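PDB 5TXE: lasso peptide isopeptidase AtxE2 from Asticcacaulis excentricus, which hydrolyses the isopeptide bond of the lasso peptides astexin-2 and astexin-3, recognising their knotted loop and converting them to linear peptides. Local coordinates for residues A[574-579]-A[583-588]. The protein carries 1 engineered substitution. Residues are numbered along the deposited sequence; the frame is centred on the assembly and turned at random.
Sequences GIETDQ and GPFWAA
A type I beta turn from Glu576 to Gln579 is fastened to Phe585 and Trp586, in the loop between helices 563-570 and 591-594. Trp586 NE1 donates to Glu576 O at 3.1 Å and makes a second, weak bond to Gln579 O. It approaches Glu576 O from above the carbonyl plane. Gln579 N, closing the turn, reaches that oxygen from the opposite face. Gln579 OE1 accepts a hydrogen bond from Phe585 N at 3.0 Å, nearly straight (167°), on a lone pair in the carbonyl plane. The Gln579 chain runs extended beyond CG (chi2 177°), which carries the amide across to that N-H.

The loop belongs to the prolyl oligopeptidase family region of the enzyme, with the side chain of Thr577 about 6 Å from that of Asn562, which binds astexin-3. Gly574, just before the turn, is the C-prime residue of the Schellman motif ending helix 563-570. The Glu576 chain lays CG over one face of the Phe585 ring, 3.8 Å from the centroid, in a CH-pi contact; beyond it the bend at chi2 (-59°) turns the carboxylate, whose OE1 forms a salt bridge with Lys571. Phe585 CD2 sits over the centre of the indole. Ile575 CG2 touches Trp586 CH2 at 3.7 Å, and Ile575 also packs on the bound peptide. A leucine in place of Trp586 would probably leave Glu576 O and Gln579 O without their indole donor and remove the indole face beneath Phe585 CD2. Trp493 stacks on Phe585 and donates to its carbonyl oxygen.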
loop_
_atom_site.group_PDB
_atom_site.type_symbol
_atom_site.label_atom_id
_atom_site.label_comp_id
_atom_site.label_asym_id
_atom_site.label_seq_id
_atom_site.Cartn_x
_atom_site.Cartn_y
_atom_site.Cartn_z
ATOM N N GLY A 574 21.454 -5.648 4.277
ATOM C CA GLY A 574 21.686 -7.043 4.571
ATOM C C GLY A 574 21.422 -7.978 3.390
ATOM O O GLY A 574 21.393 -9.202 3.579
ATOM N N ILE A 575 21.189 -7.434 2.188
ATOM C CA ILE A 575 21.012 -8.306 1.030
ATOM C C ILE A 575 22.391 -8.534 0.421
ATOM O O ILE A 575 22.995 -7.584 -0.090
ATOM C CB ILE A 575 20.077 -7.683 -0.009
ATOM C CG1 ILE A 575 18.757 -7.181 0.637
ATOM C CG2 ILE A 575 19.787 -8.679 -1.129
ATOM C CD1 ILE A 575 17.879 -8.271 1.151
ATOM N N GLU A 576 22.867 -9.780 0.388
ATOM C CA GLU A 576 24.262 -10.025 -0.010
ATOM C C GLU A 576 24.466 -10.089 -1.537
ATOM O O GLU A 576 24.759 -11.128 -2.117
ATOM C CB GLU A 576 24.796 -11.297 0.659
ATOM C CG GLU A 576 24.701 -11.322 2.187
ATOM C CD GLU A 576 25.436 -10.205 2.926
ATOM O OE1 GLU A 576 26.344 -9.554 2.368
ATOM O OE2 GLU A 576 25.094 -9.979 4.112
ATOM N N THR A 577 24.364 -8.944 -2.179
ATOM C CA THR A 577 24.476 -8.858 -3.633
ATOM C C THR A 577 25.909 -9.018 -4.156
ATOM O O THR A 577 26.128 -9.215 -5.345
ATOM C CB THR A 577 23.945 -7.549 -4.106
ATOM O OG1 THR A 577 24.608 -6.488 -3.398
ATOM C CG2 THR A 577 22.436 -7.487 -3.823
ATOM N N ASP A 578 26.880 -9.021 -3.263
ATOM C CA ASP A 578 28.250 -9.390 -3.644
ATOM C C ASP A 578 28.498 -10.922 -3.641
ATOM O O ASP A 578 29.542 -11.371 -4.062
ATOM C CB ASP A 578 29.264 -8.697 -2.759
ATOM C CG ASP A 578 29.054 -8.987 -1.242
ATOM O OD1 ASP A 578 27.991 -9.515 -0.809
ATOM O OD2 ASP A 578 29.973 -8.638 -0.469
ATOM N N GLN A 579 27.538 -11.717 -3.168
ATOM C CA GLN A 579 27.621 -13.180 -3.356
ATOM C C GLN A 579 26.885 -13.591 -4.649
ATOM O O GLN A 579 25.762 -13.139 -4.934
ATOM C CB GLN A 579 27.036 -13.913 -2.144
ATOM C CG GLN A 579 27.845 -13.805 -0.848
ATOM C CD GLN A 579 27.133 -14.516 0.292
ATOM O OE1 GLN A 579 26.489 -15.557 0.101
ATOM N NE2 GLN A 579 27.167 -13.914 1.457
ATOM N N GLY A 583 26.359 -18.805 -3.292
ATOM C CA GLY A 583 26.875 -18.351 -2.018
ATOM C C GLY A 583 25.907 -18.697 -0.886
ATOM O O GLY A 583 24.729 -19.053 -1.124
ATOM N N PRO A 584 26.403 -18.631 0.349
ATOM C CA PRO A 584 25.613 -19.117 1.487
ATOM C C PRO A 584 24.282 -18.359 1.717
ATOM O O PRO A 584 23.299 -18.968 2.093
ATOM C CB PRO A 584 26.545 -18.924 2.671
ATOM C CG PRO A 584 27.560 -17.914 2.200
ATOM C CD PRO A 584 27.743 -18.181 0.742
ATOM N N PHE A 585 24.267 -17.047 1.501
ATOM C CA PHE A 585 23.076 -16.246 1.768
ATOM C C PHE A 585 21.915 -16.682 0.880
ATOM O O PHE A 585 20.850 -16.866 1.351
ATOM C CB PHE A 585 23.458 -14.790 1.584
ATOM C CG PHE A 585 22.328 -13.848 1.742
ATOM C CD1 PHE A 585 21.867 -13.499 3.004
ATOM C CD2 PHE A 585 21.717 -13.290 0.613
ATOM C CE1 PHE A 585 20.797 -12.624 3.143
ATOM C CE2 PHE A 585 20.656 -12.415 0.743
ATOM C CZ PHE A 585 20.181 -12.094 1.998
ATOM N N TRP A 586 22.165 -16.965 -0.380
ATOM C CA TRP A 586 21.125 -17.292 -1.343
ATOM C C TRP A 586 20.592 -18.726 -1.262
ATOM O O TRP A 586 19.530 -19.037 -1.799
ATOM C CB TRP A 586 21.674 -16.967 -2.750
ATOM C CG TRP A 586 22.000 -15.477 -2.914
ATOM C CD1 TRP A 586 23.248 -14.891 -3.110
ATOM C CD2 TRP A 586 21.060 -14.404 -2.832
ATOM N NE1 TRP A 586 23.110 -13.517 -3.143
ATOM C CE2 TRP A 586 21.781 -13.196 -2.999
ATOM C CE3 TRP A 586 19.685 -14.351 -2.647
ATOM C CZ2 TRP A 586 21.162 -11.960 -2.976
ATOM C CZ3 TRP A 586 19.061 -13.136 -2.628
ATOM C CH2 TRP A 586 19.803 -11.939 -2.782
ATOM N N ALA A 587 21.294 -19.624 -0.588
ATOM C CA ALA A 587 20.860 -21.027 -0.513
ATOM C C ALA A 587 19.512 -21.217 0.145
ATOM O O ALA A 587 18.792 -22.191 -0.134
ATOM C CB ALA A 587 21.894 -21.815 0.274
ATOM N N ALA A 588 19.126 -20.274 0.994
ATOM C CA ALA A 588 17.825 -20.386 1.658
ATOM C C ALA A 588 16.659 -19.973 0.799
ATOM O O ALA A 588 15.516 -20.228 1.182
ATOM C CB ALA A 588 17.845 -19.501 2.893
#